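Local coordinates for phenazine-1-carboxylate N-methyltransferase (Pseudomonas aeruginosa, PDB 2IP2), which transfers a methyl group from S-adenosyl-L-methionine to a ring nitrogen of phenazine-1-carboxylate, a step in the biosynthesis of the virulence pigment pyocyanin, at residues P122-E125 / D131-S134; A108-A113 / W287-F292; V27-G32 / D97-Y102. All blocks are in the same frame, centred on the assembly; numbering follows the deposited sequence.

Interaction 1 of 3, residues P122-E125 / D131-S134; sequences PGFE and DFYS
A T-shaped aromatic pair, Phe124 against Phe132, joins the first turns of two short consecutive helices, 123-128 and 132-138, in the helical region ahead of strand 170-174, the first strand of the Rossmann-like sheet. The edge of Phe132 is turned to the face of Phe124. CD1 of Phe132 stands over the centre of the Phe124 ring, 3.7 Å from Phe124 CE2; the ring centroids are 5.0 Å apart and the planes lie at 83°. Phe124 throws its CG anti to the backbone N (chi1 -174°), which carries the ring across to the start of the second helix, where its CD1 also rests 3.6 Å from CA of Phe132. The pair belongs to a larger aromatic cluster: Phe128 stacks on Phe124, Tyr135 meets it edge-to-face, and Phe146 does the same with Phe132. On the outer flank the contact thins to an approach of Glu125 OE1 to Asp131 CB at 3.9 Å. Asp131 is the N-cap of helix 132-138, its OD2 accepting from Ser134 N at 3.2 Å in a bond that arrives from above the carboxylate plane. The two acidic groups stay apart, with Glu125 OE1 and Asp131 OD1 separated by 5.7 Å. Chemically, then, the contact divides in two. The buried side depends on dispersion and on the weakly positive ring edge of Phe132 facing the pi cloud of Phe124, while the partly exposed side carries two carboxylates whose mutual repulsion is probably eased on the Asp131 side by the helix N terminus it caps.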
loop_
_atom_site.group_PDB
_atom_site.type_symbol
_atom_site.label_atom_id
_atom_site.label_comp_id
_atom_site.label_asym_id
_atom_site.label_seq_id
_atom_site.Cartn_x
_atom_site.Cartn_y
_atom_site.Cartn_z
ATOM N N PRO A 122 3.080 17.145 11.495
ATOM C CA PRO A 122 3.307 16.215 10.366
ATOM C C PRO A 122 3.947 14.923 10.891
ATOM O O PRO A 122 4.734 14.968 11.821
ATOM C CB PRO A 122 4.270 16.995 9.477
ATOM C CG PRO A 122 3.806 18.447 9.758
ATOM C CD PRO A 122 3.684 18.461 11.245
ATOM N N GLY A 123 3.543 13.772 10.354
ATOM C CA GLY A 123 4.175 12.500 10.740
ATOM C C GLY A 123 5.685 12.512 10.588
ATOM O O GLY A 123 6.393 11.935 11.425
ATOM N N PHE A 124 6.183 13.233 9.591
ATOM C CA PHE A 124 7.654 13.315 9.444
ATOM C C PHE A 124 8.258 13.906 10.759
ATOM O O PHE A 124 9.203 13.370 11.329
ATOM C CB PHE A 124 8.119 14.143 8.253
ATOM C CG PHE A 124 9.622 14.079 8.073
ATOM C CD1 PHE A 124 10.490 14.918 8.853
ATOM C CD2 PHE A 124 10.183 13.117 7.236
ATOM C CE1 PHE A 124 11.895 14.831 8.742
ATOM C CE2 PHE A 124 11.592 13.022 7.079
ATOM C CZ PHE A 124 12.460 13.870 7.875
ATOM N N GLU A 125 7.687 15.005 11.212
ATOM C CA GLU A 125 8.167 15.667 12.444
ATOM C C GLU A 125 7.991 14.757 13.671
ATOM O O GLU A 125 8.899 14.664 14.559
ATOM C CB GLU A 125 7.415 16.972 12.631
ATOM C CG GLU A 125 7.964 17.729 13.910
ATOM C CD GLU A 125 7.595 19.181 13.951
ATOM O OE1 GLU A 125 7.059 19.704 12.961
ATOM O OE2 GLU A 125 7.891 19.793 14.987
ATOM N N ASP A 131 11.454 19.122 11.880
ATOM C CA ASP A 131 10.644 19.365 10.719
ATOM C C ASP A 131 11.391 18.992 9.444
ATOM O O ASP A 131 12.633 19.020 9.402
ATOM C CB ASP A 131 10.042 20.783 10.703
ATOM C CG ASP A 131 11.001 21.812 10.195
ATOM O OD1 ASP A 131 11.722 22.396 11.035
ATOM O OD2 ASP A 131 11.033 22.057 8.969
ATOM N N PHE A 132 10.630 18.635 8.413
ATOM C CA PHE A 132 11.180 18.084 7.173
ATOM C C PHE A 132 12.284 18.949 6.506
ATOM O O PHE A 132 13.375 18.449 6.198
ATOM C CB PHE A 132 10.037 17.857 6.156
ATOM C CG PHE A 132 10.485 17.196 4.861
ATOM C CD1 PHE A 132 11.032 15.923 4.889
ATOM C CD2 PHE A 132 10.456 17.889 3.649
ATOM C CE1 PHE A 132 11.476 15.280 3.709
ATOM C CE2 PHE A 132 10.899 17.250 2.450
ATOM C CZ PHE A 132 11.414 15.934 2.518
ATOM N N TYR A 133 11.967 20.207 6.225
ATOM C CA TYR A 133 12.953 21.078 5.561
ATOM C C TYR A 133 14.130 21.426 6.461
ATOM O O TYR A 133 15.239 21.567 5.954
ATOM C CB TYR A 133 12.340 22.353 4.956
ATOM C CG TYR A 133 11.480 21.992 3.779
ATOM C CD1 TYR A 133 12.051 21.405 2.644
ATOM C CD2 TYR A 133 10.077 22.169 3.826
ATOM C CE1 TYR A 133 11.253 21.018 1.548
ATOM C CE2 TYR A 133 9.272 21.789 2.749
ATOM C CZ TYR A 133 9.868 21.216 1.615
ATOM O OH TYR A 133 9.067 20.844 0.540
ATOM N N SER A 134 13.911 21.491 7.768
ATOM C CA SER A 134 15.070 21.657 8.698
ATOM C C SER A 134 15.996 20.456 8.612
ATOM O O SER A 134 17.229 20.635 8.539
ATOM C CB SER A 134 14.640 21.864 10.139
ATOM O OG SER A 134 13.879 23.039 10.235
#

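Interaction 2 of 3, residues A108-A113 / W287-F292; sequences AAWTPA and WDVHLF
Trp110 reaches across to helix 282-295 and gives its indole N-H to His290: NE1 lies 3.1 Å from ND1, with an N-H...N angle of 171°. The two ring systems are almost coplanar, their planes 5° apart, and they meet rim to rim, so that the bond runs close to both planes and uses ND1 of the imidazole as acceptor. Beyond the nitrogen, the six-membered part of the indole lies close against the helix, with CZ2 3.6 Å from CA of His290 and CH2 3.7 Å from CG1 of Val289. His290 holds its ring out toward the indole with CG anti to the backbone N (chi1 173°), and Phe106 meets the imidazole edge-to-face. Trp110 opens a type I turn, Trp110 to Ala113, that links helix 105-109 to helix 113-119, so a single side chain ties this bend to helix 282-295, far along the sequence. Close packing is confined to Trp110 with His290 and Val289; the rest of the bend stands off from the helix. Thr111 lies on the partly exposed side, at the second subunit of the homodimer, whose Arg23 donates hydrogen bonds to the carbonyl oxygens of Trp110 and Thr111.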
loop_
_atom_site.group_PDB
_atom_site.type_symbol
_atom_site.label_atom_id
_atom_site.label_comp_id
_atom_site.label_asym_id
_atom_site.label_seq_id
_atom_site.Cartn_x
_atom_site.Cartn_y
_atom_site.Cartn_z
ATOM N N ALA A 108 8.853 5.948 7.450
ATOM C CA ALA A 108 8.908 6.392 8.836
ATOM C C ALA A 108 7.873 7.454 9.153
ATOM O O ALA A 108 7.223 7.418 10.218
ATOM C CB ALA A 108 10.307 6.945 9.137
ATOM N N ALA A 109 7.717 8.401 8.242
ATOM C CA ALA A 109 6.762 9.557 8.406
ATOM C C ALA A 109 5.327 9.120 8.516
ATOM O O ALA A 109 4.467 9.771 9.208
ATOM C CB ALA A 109 6.893 10.511 7.214
ATOM N N TRP A 110 5.010 8.083 7.742
ATOM C CA TRP A 110 3.649 7.605 7.682
ATOM C C TRP A 110 3.302 6.610 8.767
ATOM O O TRP A 110 2.153 6.141 8.874
ATOM C CB TRP A 110 3.353 7.029 6.280
ATOM C CG TRP A 110 2.887 8.001 5.315
ATOM C CD1 TRP A 110 3.621 8.678 4.369
ATOM C CD2 TRP A 110 1.510 8.378 5.107
ATOM N NE1 TRP A 110 2.778 9.479 3.598
ATOM C CE2 TRP A 110 1.486 9.292 4.024
ATOM C CE3 TRP A 110 0.304 8.040 5.754
ATOM C CZ2 TRP A 110 0.314 9.885 3.567
ATOM C CZ3 TRP A 110 -0.896 8.671 5.303
ATOM C CH2 TRP A 110 -0.859 9.570 4.223
ATOM N N THR A 111 4.272 6.251 9.597
ATOM C CA THR A 111 3.975 5.351 10.719
ATOM C C THR A 111 3.056 6.063 11.760
ATOM O O THR A 111 1.990 5.563 12.045
ATOM C CB THR A 111 5.277 4.775 11.295
ATOM O OG1 THR A 111 5.828 3.954 10.273
ATOM C CG2 THR A 111 5.044 3.950 12.583
ATOM N N PRO A 112 3.440 7.273 12.277
ATOM C CA PRO A 112 2.532 7.938 13.258
ATOM C C PRO A 112 1.406 8.740 12.623
ATOM O O PRO A 112 1.026 9.838 13.106
ATOM C CB PRO A 112 3.502 8.829 14.072
ATOM C CG PRO A 112 4.500 9.237 13.036
ATOM C CD PRO A 112 4.700 8.010 12.092
ATOM N N ALA A 113 0.808 8.202 11.565
ATOM C CA ALA A 113 -0.153 8.981 10.813
ATOM C C ALA A 113 -1.370 9.373 11.696
ATOM O O ALA A 113 -1.977 10.438 11.509
ATOM C CB ALA A 113 -0.626 8.158 9.616
ATOM N N TRP A 287 -1.911 12.457 -2.806
ATOM C CA TRP A 287 -0.787 13.441 -2.741
ATOM C C TRP A 287 -1.034 14.563 -1.717
ATOM O O TRP A 287 -0.107 15.017 -0.998
ATOM C CB TRP A 287 -0.512 14.051 -4.105
ATOM C CG TRP A 287 0.221 13.142 -5.067
ATOM C CD1 TRP A 287 -0.250 12.649 -6.267
ATOM C CD2 TRP A 287 1.536 12.581 -4.890
ATOM N NE1 TRP A 287 0.706 11.838 -6.843
ATOM C CE2 TRP A 287 1.813 11.793 -6.030
ATOM C CE3 TRP A 287 2.508 12.702 -3.895
ATOM C CZ2 TRP A 287 3.045 11.112 -6.205
ATOM C CZ3 TRP A 287 3.755 12.055 -4.085
ATOM C CH2 TRP A 287 4.001 11.287 -5.223
ATOM N N ASP A 288 -2.281 15.026 -1.629
ATOM C CA ASP A 288 -2.582 16.105 -0.683
ATOM C C ASP A 288 -2.364 15.707 0.778
ATOM O O ASP A 288 -1.779 16.479 1.550
ATOM C CB ASP A 288 -4.011 16.550 -0.882
ATOM C CG ASP A 288 -4.431 17.635 0.136
ATOM O OD1 ASP A 288 -3.891 18.748 0.020
ATOM O OD2 ASP A 288 -5.319 17.360 1.004
ATOM N N VAL A 289 -2.789 14.483 1.131
ATOM C CA VAL A 289 -2.630 14.035 2.519
ATOM C C VAL A 289 -1.156 13.785 2.791
ATOM O O VAL A 289 -0.629 14.126 3.860
ATOM C CB VAL A 289 -3.538 12.838 2.895
ATOM C CG1 VAL A 289 -3.277 12.428 4.354
ATOM C CG2 VAL A 289 -5.064 13.241 2.806
ATOM N N HIS A 290 -0.476 13.258 1.777
ATOM C CA HIS A 290 0.960 13.051 1.902
ATOM C C HIS A 290 1.710 14.372 2.150
ATOM O O HIS A 290 2.656 14.432 2.977
ATOM C CB HIS A 290 1.497 12.410 0.628
ATOM C CG HIS A 290 2.997 12.305 0.615
ATOM N ND1 HIS A 290 3.698 11.576 1.567
ATOM C CD2 HIS A 290 3.927 12.841 -0.217
ATOM C CE1 HIS A 290 4.993 11.637 1.288
ATOM N NE2 HIS A 290 5.162 12.405 0.219
ATOM N N LEU A 291 1.295 15.443 1.461
ATOM C CA LEU A 291 1.930 16.764 1.657
ATOM C C LEU A 291 1.824 17.250 3.108
ATOM O O LEU A 291 2.793 17.795 3.667
ATOM C CB LEU A 291 1.360 17.794 0.654
ATOM C CG LEU A 291 2.058 19.156 0.551
ATOM C CD1 LEU A 291 3.576 18.983 0.486
ATOM C CD2 LEU A 291 1.607 19.864 -0.702
ATOM N N PHE A 292 0.657 17.031 3.730
ATOM C CA PHE A 292 0.505 17.258 5.131
ATOM C C PHE A 292 1.463 16.354 5.941
ATOM O O PHE A 292 2.181 16.825 6.840
ATOM C CB PHE A 292 -0.954 17.018 5.623
ATOM C CG PHE A 292 -1.016 16.922 7.121
ATOM C CD1 PHE A 292 -0.890 18.090 7.903
ATOM C CD2 PHE A 292 -1.050 15.646 7.763
ATOM C CE1 PHE A 292 -0.832 17.988 9.307
ATOM C CE2 PHE A 292 -1.021 15.527 9.140
ATOM C CZ PHE A 292 -0.904 16.713 9.936
#

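Interaction 3 of 3, residues V27-G32 / D97-Y102; sequences VATRLG and DMVLFY
Thr29 sets CG2 anti to its own backbone nitrogen and keeps OG1 beside that nitrogen (chi1 -54°), a fork that sends one branch to each of two residues on helix 96-102. The hydroxyl branch meets Val99, whose CG1, itself trans to the nitrogen at chi1 169°, comes within 3.5 Å of Thr29 OG1 and 3.7 Å of Thr29 CB. The methyl branch lies against Leu100, with Thr29 CG2 3.8 Å from Leu100 CD2. That same CD2 reaches past the threonine to the helix backbone, 3.7 Å from Arg30 N, and lies 3.9 Å from CG of Arg30, whose side chain passes the leucine at about a right angle. The contact thus packs the C-terminal turn of the long helix 6-30, part of the dimerisation domain, against helix 96-102. The long helix stops at a Schellman motif in which Gly32, at positive phi, gives its N-H to the carbonyl oxygen of Thr29. Leu88 touches both Thr29 and Val99. Beyond its aliphatic base the arginine chain bends twice and turns its polar end elsewhere, NH1 to the hydroxyl of Tyr26 and NH2 to a salt bridge with Glu115 of the second subunit. No hydrogen bond crosses between the two segments. Their cohesion here is van der Waals contact, largely between aliphatic groups, consistent with the hydroxyl in the buried part, Thr29 OG1, being satisfied by the carbonyl oxygen of Val25 in the preceding turn, while the arginine's charge is paired across the dimer interface.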
loop_
_atom_site.group_PDB
_atom_site.type_symbol
_atom_site.label_atom_id
_atom_site.label_comp_id
_atom_site.label_asym_id
_atom_site.label_seq_id
_atom_site.Cartn_x
_atom_site.Cartn_y
_atom_site.Cartn_z
ATOM N N VAL A 27 11.908 -3.342 -1.563
ATOM C CA VAL A 27 12.898 -4.353 -1.472
ATOM C C VAL A 27 13.565 -4.666 -2.795
ATOM O O VAL A 27 14.798 -4.733 -2.875
ATOM C CB VAL A 27 12.313 -5.630 -0.818
ATOM C CG1 VAL A 27 13.332 -6.795 -0.950
ATOM C CG2 VAL A 27 11.935 -5.402 0.692
ATOM N N ALA A 28 12.789 -4.897 -3.839
ATOM C CA ALA A 28 13.384 -5.163 -5.170
ATOM C C ALA A 28 14.336 -4.012 -5.565
ATOM O O ALA A 28 15.396 -4.249 -6.182
ATOM C CB ALA A 28 12.252 -5.294 -6.244
ATOM N N THR A 29 13.931 -2.782 -5.216
ATOM C CA THR A 29 14.735 -1.577 -5.507
ATOM C C THR A 29 16.042 -1.524 -4.691
ATOM O O THR A 29 17.120 -1.378 -5.277
ATOM C CB THR A 29 13.878 -0.271 -5.413
ATOM O OG1 THR A 29 12.757 -0.443 -6.271
ATOM C CG2 THR A 29 14.728 1.004 -5.912
ATOM N N ARG A 30 15.966 -1.617 -3.380
ATOM C CA ARG A 30 17.142 -1.668 -2.502
ATOM C C ARG A 30 18.100 -2.764 -2.966
ATOM O O ARG A 30 19.300 -2.554 -2.967
ATOM C CB ARG A 30 16.755 -2.123 -1.095
ATOM C CG ARG A 30 16.361 -1.148 -0.059
ATOM C CD ARG A 30 17.552 -0.626 0.790
ATOM N NE ARG A 30 18.209 -1.594 1.701
ATOM C CZ ARG A 30 17.885 -1.831 2.976
ATOM N NH1 ARG A 30 16.833 -1.251 3.570
ATOM N NH2 ARG A 30 18.620 -2.695 3.669
ATOM N N LEU A 31 17.570 -3.927 -3.341
ATOM C CA LEU A 31 18.432 -5.043 -3.778
ATOM C C LEU A 31 19.006 -4.899 -5.207
ATOM O O LEU A 31 19.896 -5.694 -5.591
ATOM C CB LEU A 31 17.678 -6.355 -3.674
ATOM C CG LEU A 31 17.344 -6.772 -2.231
ATOM C CD1 LEU A 31 16.723 -8.135 -2.337
ATOM C CD2 LEU A 31 18.563 -6.735 -1.244
ATOM N N GLY A 32 18.498 -3.933 -5.960
ATOM C CA GLY A 32 18.930 -3.685 -7.356
ATOM C C GLY A 32 18.576 -4.835 -8.301
ATOM O O GLY A 32 19.236 -5.049 -9.308
ATOM N N ASP A 97 15.430 6.427 -7.108
ATOM C CA ASP A 97 15.719 7.186 -5.889
ATOM C C ASP A 97 14.466 7.634 -5.172
ATOM O O ASP A 97 14.511 7.833 -3.973
ATOM C CB ASP A 97 16.543 8.425 -6.236
ATOM C CG ASP A 97 17.917 8.016 -6.706
ATOM O OD1 ASP A 97 18.556 7.211 -5.967
ATOM O OD2 ASP A 97 18.288 8.396 -7.818
ATOM N N MET A 98 13.403 7.889 -5.922
ATOM C CA MET A 98 12.103 8.240 -5.284
ATOM C C MET A 98 11.573 7.043 -4.461
ATOM O O MET A 98 11.212 7.189 -3.273
ATOM C CB MET A 98 11.070 8.680 -6.332
ATOM C CG MET A 98 9.760 9.189 -5.724
ATOM S SD MET A 98 8.384 9.120 -6.859
ATOM C CE MET A 98 8.209 7.322 -6.878
ATOM N N VAL A 99 11.593 5.856 -5.051
ATOM C CA VAL A 99 11.158 4.623 -4.320
ATOM C C VAL A 99 11.916 4.443 -2.991
ATOM O O VAL A 99 11.335 4.131 -1.936
ATOM C CB VAL A 99 11.311 3.350 -5.213
ATOM C CG1 VAL A 99 11.126 2.032 -4.392
ATOM C CG2 VAL A 99 10.335 3.413 -6.454
ATOM N N LEU A 100 13.234 4.629 -3.049
ATOM C CA LEU A 100 14.094 4.456 -1.863
ATOM C C LEU A 100 13.764 5.468 -0.785
ATOM O O LEU A 100 13.570 5.075 0.359
ATOM C CB LEU A 100 15.590 4.501 -2.222
ATOM C CG LEU A 100 16.111 3.333 -3.106
ATOM C CD1 LEU A 100 17.575 3.624 -3.558
ATOM C CD2 LEU A 100 15.900 1.948 -2.403
ATOM N N PHE A 101 13.646 6.749 -1.158
ATOM C CA PHE A 101 13.341 7.811 -0.178
ATOM C C PHE A 101 11.951 7.594 0.402
ATOM O O PHE A 101 11.716 7.679 1.602
ATOM C CB PHE A 101 13.449 9.191 -0.832
ATOM C CG PHE A 101 13.549 10.305 0.182
ATOM C CD1 PHE A 101 12.397 10.805 0.769
ATOM C CD2 PHE A 101 14.784 10.759 0.615
ATOM C CE1 PHE A 101 12.451 11.835 1.735
ATOM C CE2 PHE A 101 14.868 11.778 1.593
ATOM C CZ PHE A 101 13.676 12.311 2.147
ATOM N N TYR A 102 11.029 7.183 -0.450
ATOM C CA TYR A 102 9.638 7.007 0.014
ATOM C C TYR A 102 9.521 5.817 0.949
ATOM O O TYR A 102 8.758 5.835 1.930
ATOM C CB TYR A 102 8.778 6.820 -1.200
ATOM C CG TYR A 102 8.371 8.127 -1.880
ATOM C CD1 TYR A 102 9.158 9.292 -1.815
ATOM C CD2 TYR A 102 7.198 8.184 -2.580
ATOM C CE1 TYR A 102 8.713 10.505 -2.447
ATOM C CE2 TYR A 102 6.752 9.377 -3.209
ATOM C CZ TYR A 102 7.507 10.494 -3.150
ATOM O OH TYR A 102 7.053 11.635 -3.815
#

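How the interactions relate
Followed from the N terminus, interaction 3 comes first, closing a loop of 64 residues between the end of helix 6-30 and helix 96-102. After it the chain runs through helix 105-109 into interaction 2, whose far partner, helix 282-295, carries a segment 173 residues on. Interaction 1, a short closure between successive helices, falls within that span, while interaction 3 stands in series with both. Interactions 1 and 2 lie about 10 Å apart between centres and pack directly, Phe124 CA lying 3.7 Å from Ala109 CB. Phe101 touches Phe132, and Tyr102 touches Trp287, so helix 96-102 packs against both helix 132-138 and helix 282-295. Interactions 2 and 3 also touch the second subunit.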